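Local coordinates for protein Aureochrome1 (Vaucheria frigida, PDB 3UE6) that probably senses blue light through a flavin mononucleotide held in its LOV domain, a PAS-type photoreceptor module for signalling, at residues T51-P56 with V140-V145; V111-Y116 with F123-F128. One frame throughout, in Å; residues are numbered along the deposited sequence.

Overall arrangement
Both interactions belong to the single antiparallel sheet of the PAS/LOV fold, in which the strands run 60-63, 48-52, 139-145, 122-133, 109-116 from edge to edge. Along the chain, 51-56 comes first, then the two arms of interaction 2, 111-116 and 123-128, and lastly 140-145, so interaction 1 pairs the ends of a long excursion that holds the hairpin of interaction 2. Their centres lie about 19 Å apart, on opposite sides of the chain's centre. Strands 122-133 and 139-145 join them, with a probable hydrogen bond from V145 N to F128 O. They meet different parts of the flavin: interaction 1 the methyl-bearing ring, interaction 2 the polar pyrimidine ring and, through F127, the central ring.

Interaction 1: residues T51-P56 with V140-V145; sequences TDASLP and VNYVGV. With FMN (flavin mononucleotide), chain G.
T51 and Y142 form an antiparallel hydrogen-bonded pair, with T51 N on Y142 O (2.9 Å) and Y142 N on T51 O; D52 and N141 follow as a non-hydrogen-bonded pair, and A53 N still donates to V140 O (3.2 Å) past the strand's end. N141 adds a side-chain bond: ND2 gives a nearly straight N-H to T51 O (2.9 Å, 174°). That carbonyl is gripped from opposite faces of its plane, by the amide and by Y142 N. On the other side of the sheet, T51 OG1 and A53 CB lie at the edge of the Y142 ring, A53 CB 4.1 Å from CE2. These are the first and last strands of the PAS-fold sheet, side by side at its middle, and V140 and N141 make a classic beta bulge opposite L132. With OG1 set between backbone N and carbonyl carbon (chi1 68°), T51 turns CG2 to the flavin methyl C7M (3.4 Å), which Y142 CB also touches. D52 OD1 closes an Asx turn, accepting from S54 N (3.0 Å) and from S54 OG on the same face of the carboxylate. A long, weak ion pair links D52 to R65 of the second subunit.

Interaction 2: residues V111-Y116 with F123-F128; sequences VCLLNY and FWNLFF. With FMN (flavin mononucleotide), chain G.
V111 with F127, L113 with N125 and N115 with F123 are the hydrogen-bonded pairs of this antiparallel hairpin, each joined by two backbone bonds; C112 with L126 and L114 with W124 are the non-hydrogen-bonded pairs between them. The side-chain polar contacts lie on the flavin side. With CG anti to the backbone N (chi1 -177°), N125 brings ND2 almost straight to N115 OD1 (2.9 Å, 175°), the two amide planes turned 70° apart, and the same oxygen accepts from flavin N3 (3.0 Å). N115 ND2 reaches flavin O2 only weakly. Two strands therefore share the recognition of the pyrimidine ring, N125 fixing the amide that reads it. The F127 ring turns a face to the isoalloxazine, tilted so that CE1 lies nearest flavin N5, while L113 CD2 touches O2 (3.5 Å). F123 CE1 packs on N115 CB. On the opposite side of the sheet, L114 CD1 sits over the five-membered ring of W124 in a CH-pi contact, 3.7 Å from its centroid, and C112 SG meets W124 CE3 obliquely at 3.9 Å. An alanine at W124 would probably leave the L114 methyl without its aromatic platform and open a gap beside C112. Helix 151-161 covers this side, through A154 on W124, L157 on L126 and Q161 on C112, whereas I99 of helix 93-105 packs on V111 and F127 and strand 139-145 pairs with the other edge of strand 122-133, F128 meeting V145.

Interaction 1: residues T51-P56 with V140-V145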
# COMPACT_ATOMS: atom_id res chain seq x y z
N THR A 51 -7.79 -1.60 -2.95
CA THR A 51 -8.98 -2.40 -3.21
C THR A 51 -8.75 -3.85 -2.79
O THR A 51 -7.61 -4.30 -2.71
CB THR A 51 -9.38 -2.36 -4.69
OG1 THR A 51 -8.38 -3.03 -5.47
CG2 THR A 51 -9.51 -0.92 -5.16
N ASP A 52 -9.84 -4.55 -2.52
CA ASP A 52 -9.78 -5.97 -2.19
C ASP A 52 -10.28 -6.79 -3.37
O ASP A 52 -11.47 -6.79 -3.67
CB ASP A 52 -10.62 -6.26 -0.95
CG ASP A 52 -10.33 -7.63 -0.36
OD1 ASP A 52 -9.96 -8.55 -1.12
OD2 ASP A 52 -10.47 -7.77 0.88
N ALA A 53 -9.36 -7.48 -4.04
CA ALA A 53 -9.72 -8.24 -5.23
C ALA A 53 -10.55 -9.49 -4.93
O ALA A 53 -11.28 -9.98 -5.79
CB ALA A 53 -8.46 -8.62 -6.01
N SER A 54 -10.45 -9.99 -3.70
CA SER A 54 -11.17 -11.20 -3.30
C SER A 54 -12.65 -10.92 -3.08
O SER A 54 -13.48 -11.83 -3.08
CB SER A 54 -10.56 -11.80 -2.03
OG SER A 54 -10.84 -10.99 -0.90
N LEU A 55 -12.96 -9.64 -2.87
CA LEU A 55 -14.33 -9.21 -2.66
C LEU A 55 -14.98 -8.87 -3.99
O LEU A 55 -14.32 -8.42 -4.91
CB LEU A 55 -14.37 -8.01 -1.71
CG LEU A 55 -14.11 -8.35 -0.24
CD1 LEU A 55 -14.15 -7.10 0.64
CD2 LEU A 55 -15.12 -9.38 0.25
N PRO A 56 -16.30 -9.10 -4.08
CA PRO A 56 -17.07 -8.90 -5.32
C PRO A 56 -16.87 -7.51 -5.94
O PRO A 56 -17.18 -6.51 -5.30
CB PRO A 56 -18.52 -9.06 -4.85
CG PRO A 56 -18.43 -9.96 -3.67
CD PRO A 56 -17.15 -9.60 -2.98
N VAL A 140 -4.40 -10.32 -4.93
CA VAL A 140 -5.23 -10.30 -3.74
C VAL A 140 -5.66 -8.89 -3.37
O VAL A 140 -6.72 -8.69 -2.76
CB VAL A 140 -4.49 -10.97 -2.56
CG1 VAL A 140 -3.81 -9.93 -1.69
CG2 VAL A 140 -5.45 -11.82 -1.75
N ASN A 141 -4.85 -7.91 -3.76
CA ASN A 141 -5.15 -6.50 -3.54
C ASN A 141 -4.68 -5.67 -4.72
O ASN A 141 -3.82 -6.09 -5.49
CB ASN A 141 -4.45 -5.98 -2.29
CG ASN A 141 -5.10 -6.45 -1.01
OD1 ASN A 141 -4.51 -7.22 -0.25
ND2 ASN A 141 -6.31 -5.96 -0.75
N TYR A 142 -5.23 -4.47 -4.84
CA TYR A 142 -4.74 -3.50 -5.81
C TYR A 142 -4.45 -2.19 -5.11
O TYR A 142 -5.14 -1.82 -4.17
CB TYR A 142 -5.78 -3.28 -6.92
CG TYR A 142 -5.82 -4.34 -8.00
CD1 TYR A 142 -4.99 -4.25 -9.11
CD2 TYR A 142 -6.69 -5.41 -7.92
CE1 TYR A 142 -5.02 -5.21 -10.11
CE2 TYR A 142 -6.74 -6.37 -8.91
CZ TYR A 142 -5.90 -6.27 -10.01
OH TYR A 142 -5.93 -7.23 -11.00
N VAL A 143 -3.41 -1.50 -5.56
CA VAL A 143 -3.15 -0.15 -5.10
C VAL A 143 -3.31 0.82 -6.27
O VAL A 143 -2.68 0.65 -7.32
CB VAL A 143 -1.76 -0.01 -4.44
CG1 VAL A 143 -0.66 -0.56 -5.34
CG2 VAL A 143 -1.48 1.44 -4.06
N GLY A 144 -4.18 1.81 -6.11
CA GLY A 144 -4.39 2.81 -7.15
C GLY A 144 -3.78 4.13 -6.74
O GLY A 144 -3.90 4.55 -5.59
N VAL A 145 -3.11 4.80 -7.68
CA VAL A 145 -2.50 6.09 -7.41
C VAL A 145 -3.02 7.15 -8.38
O VAL A 145 -2.86 7.03 -9.59
CB VAL A 145 -0.97 6.04 -7.50
CG1 VAL A 145 -0.38 7.42 -7.27
CG2 VAL A 145 -0.42 5.04 -6.49
N1 FMN G . -10.73 4.35 -12.76
C2 FMN G . -10.79 5.72 -12.90
O2 FMN G . -11.43 6.21 -13.84
N3 FMN G . -10.14 6.53 -12.00
C4 FMN G . -9.43 5.99 -10.96
O4 FMN G . -8.85 6.72 -10.16
C4A FMN G . -9.36 4.61 -10.81
N5 FMN G . -8.65 4.04 -9.77
C5A FMN G . -8.59 2.67 -9.64
C6 FMN G . -7.87 2.11 -8.59
C7 FMN G . -7.80 0.73 -8.44
C7M FMN G . -7.02 0.13 -7.30
C8 FMN G . -8.46 -0.09 -9.35
C8M FMN G . -8.38 -1.58 -9.19
C9 FMN G . -9.18 0.47 -10.40
C9A FMN G . -9.25 1.85 -10.55
N10 FMN G . -9.97 2.43 -11.58
C10 FMN G . -10.02 3.79 -11.72
C1' FMN G . -10.67 1.59 -12.61
C2' FMN G . -12.09 1.18 -12.23
O2' FMN G . -12.14 0.79 -10.88
C3' FMN G . -12.51 0.03 -13.14
O3' FMN G . -11.65 -1.07 -12.98
C4' FMN G . -12.50 0.49 -14.59
O4' FMN G . -13.44 1.53 -14.75
C5' FMN G . -12.82 -0.63 -15.58
O5' FMN G . -13.84 -1.46 -15.06
P FMN G . -15.36 -1.37 -15.57
O1P FMN G . -15.89 0.00 -15.21
O2P FMN G . -16.20 -2.42 -14.89
O3P FMN G . -15.45 -1.56 -17.07

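Interaction 2: residues V111-Y116 with F123-F128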
# COMPACT_ATOMS: atom_id res chain seq x y z
N VAL A 111 -2.75 5.25 -16.89
CA VAL A 111 -3.54 5.88 -17.93
C VAL A 111 -3.93 7.30 -17.52
O VAL A 111 -4.11 7.57 -16.34
CB VAL A 111 -4.83 5.09 -18.23
CG1 VAL A 111 -5.49 5.63 -19.48
CG2 VAL A 111 -4.51 3.62 -18.39
N CYS A 112 -4.04 8.18 -18.50
CA CYS A 112 -4.52 9.53 -18.26
C CYS A 112 -5.92 9.71 -18.83
O CYS A 112 -6.13 9.63 -20.05
CB CYS A 112 -3.55 10.55 -18.86
SG CYS A 112 -3.96 12.27 -18.48
N LEU A 113 -6.89 9.93 -17.95
CA LEU A 113 -8.29 10.11 -18.36
C LEU A 113 -8.99 11.20 -17.56
O LEU A 113 -8.56 11.57 -16.46
CB LEU A 113 -9.07 8.79 -18.26
CG LEU A 113 -8.89 7.83 -17.08
CD1 LEU A 113 -8.64 8.54 -15.76
CD2 LEU A 113 -10.10 6.91 -16.97
N LEU A 114 -10.09 11.72 -18.12
CA LEU A 114 -10.91 12.70 -17.43
C LEU A 114 -11.72 12.05 -16.31
O LEU A 114 -12.49 11.12 -16.55
CB LEU A 114 -11.88 13.35 -18.42
CG LEU A 114 -12.51 14.66 -17.94
CD1 LEU A 114 -11.43 15.70 -17.75
CD2 LEU A 114 -13.56 15.14 -18.94
N ASN A 115 -11.52 12.54 -15.09
CA ASN A 115 -12.31 12.09 -13.95
C ASN A 115 -13.18 13.20 -13.36
O ASN A 115 -12.97 14.38 -13.64
CB ASN A 115 -11.42 11.50 -12.85
CG ASN A 115 -11.02 10.06 -13.13
OD1 ASN A 115 -10.23 9.48 -12.39
ND2 ASN A 115 -11.57 9.49 -14.20
N TYR A 116 -14.14 12.81 -12.53
CA TYR A 116 -15.14 13.72 -11.99
C TYR A 116 -15.11 13.75 -10.47
O TYR A 116 -15.01 12.71 -9.82
CB TYR A 116 -16.53 13.30 -12.46
CG TYR A 116 -16.79 13.55 -13.93
CD1 TYR A 116 -16.08 12.85 -14.91
CD2 TYR A 116 -17.75 14.47 -14.34
CE1 TYR A 116 -16.32 13.07 -16.25
CE2 TYR A 116 -17.99 14.69 -15.68
CZ TYR A 116 -17.28 13.99 -16.63
OH TYR A 116 -17.53 14.22 -17.97
N PHE A 123 -11.22 16.88 -13.87
CA PHE A 123 -9.78 17.06 -13.88
C PHE A 123 -9.16 15.88 -14.62
O PHE A 123 -9.73 14.78 -14.61
CB PHE A 123 -9.23 17.15 -12.45
CG PHE A 123 -9.26 15.84 -11.70
CD1 PHE A 123 -10.44 15.38 -11.13
CD2 PHE A 123 -8.11 15.09 -11.55
CE1 PHE A 123 -10.47 14.18 -10.43
CE2 PHE A 123 -8.13 13.89 -10.86
CZ PHE A 123 -9.31 13.44 -10.30
N TRP A 124 -8.02 16.09 -15.26
CA TRP A 124 -7.33 14.99 -15.92
C TRP A 124 -6.50 14.20 -14.93
O TRP A 124 -5.73 14.77 -14.15
CB TRP A 124 -6.49 15.48 -17.10
CG TRP A 124 -7.32 15.80 -18.27
CD1 TRP A 124 -7.90 17.00 -18.57
CD2 TRP A 124 -7.72 14.91 -19.32
NE1 TRP A 124 -8.62 16.93 -19.73
CE2 TRP A 124 -8.52 15.63 -20.22
CE3 TRP A 124 -7.46 13.56 -19.59
CZ2 TRP A 124 -9.07 15.08 -21.36
CZ3 TRP A 124 -8.01 13.00 -20.73
CH2 TRP A 124 -8.80 13.75 -21.60
N ASN A 125 -6.65 12.88 -14.96
CA ASN A 125 -6.03 12.01 -13.98
C ASN A 125 -5.01 11.05 -14.58
O ASN A 125 -5.37 10.13 -15.30
CB ASN A 125 -7.13 11.21 -13.25
CG ASN A 125 -6.58 10.33 -12.15
OD1 ASN A 125 -5.40 10.41 -11.80
ND2 ASN A 125 -7.43 9.48 -11.58
N LEU A 126 -3.73 11.29 -14.29
CA LEU A 126 -2.68 10.30 -14.59
C LEU A 126 -2.70 9.26 -13.48
O LEU A 126 -2.23 9.49 -12.37
CB LEU A 126 -1.29 10.91 -14.69
CG LEU A 126 -0.15 9.91 -14.95
CD1 LEU A 126 -0.52 8.94 -16.08
CD2 LEU A 126 1.18 10.59 -15.25
N PHE A 127 -3.27 8.11 -13.80
CA PHE A 127 -3.62 7.15 -12.78
C PHE A 127 -2.84 5.83 -12.97
O PHE A 127 -2.83 5.26 -14.06
CB PHE A 127 -5.14 6.96 -12.82
CG PHE A 127 -5.60 5.58 -12.54
CD1 PHE A 127 -5.54 5.06 -11.26
CD2 PHE A 127 -6.12 4.79 -13.55
CE1 PHE A 127 -5.97 3.79 -10.99
CE2 PHE A 127 -6.56 3.52 -13.29
CZ PHE A 127 -6.48 3.01 -12.01
N PHE A 128 -2.17 5.38 -11.92
CA PHE A 128 -1.41 4.14 -11.95
C PHE A 128 -2.05 3.07 -11.07
O PHE A 128 -2.57 3.37 -9.99
CB PHE A 128 0.05 4.37 -11.53
CG PHE A 128 0.87 3.09 -11.41
CD1 PHE A 128 1.45 2.51 -12.52
CD2 PHE A 128 1.06 2.49 -10.17
CE1 PHE A 128 2.21 1.35 -12.41
CE2 PHE A 128 1.81 1.33 -10.05
CZ PHE A 128 2.39 0.76 -11.17
N1 FMN G . -10.73 4.35 -12.76
C2 FMN G . -10.79 5.72 -12.90
O2 FMN G . -11.43 6.21 -13.84
N3 FMN G . -10.14 6.53 -12.00
C4 FMN G . -9.43 5.99 -10.96
O4 FMN G . -8.85 6.72 -10.16
C4A FMN G . -9.36 4.61 -10.81
N5 FMN G . -8.65 4.04 -9.77
C5A FMN G . -8.59 2.67 -9.64
C6 FMN G . -7.87 2.11 -8.59
C7 FMN G . -7.80 0.73 -8.44
C7M FMN G . -7.02 0.13 -7.30
C8 FMN G . -8.46 -0.09 -9.35
C8M FMN G . -8.38 -1.58 -9.19
C9 FMN G . -9.18 0.47 -10.40
C9A FMN G . -9.25 1.85 -10.55
N10 FMN G . -9.97 2.43 -11.58
C10 FMN G . -10.02 3.79 -11.72
C1' FMN G . -10.67 1.59 -12.61
C2' FMN G . -12.09 1.18 -12.23
O2' FMN G . -12.14 0.79 -10.88
C3' FMN G . -12.51 0.03 -13.14
O3' FMN G . -11.65 -1.07 -12.98
C4' FMN G . -12.50 0.49 -14.59
O4' FMN G . -13.44 1.53 -14.75
C5' FMN G . -12.82 -0.63 -15.58
O5' FMN G . -13.84 -1.46 -15.06
P FMN G . -15.36 -1.37 -15.57
O1P FMN G . -15.89 0.00 -15.21
O2P FMN G . -16.20 -2.42 -14.89
O3P FMN G . -15.45 -1.56 -17.07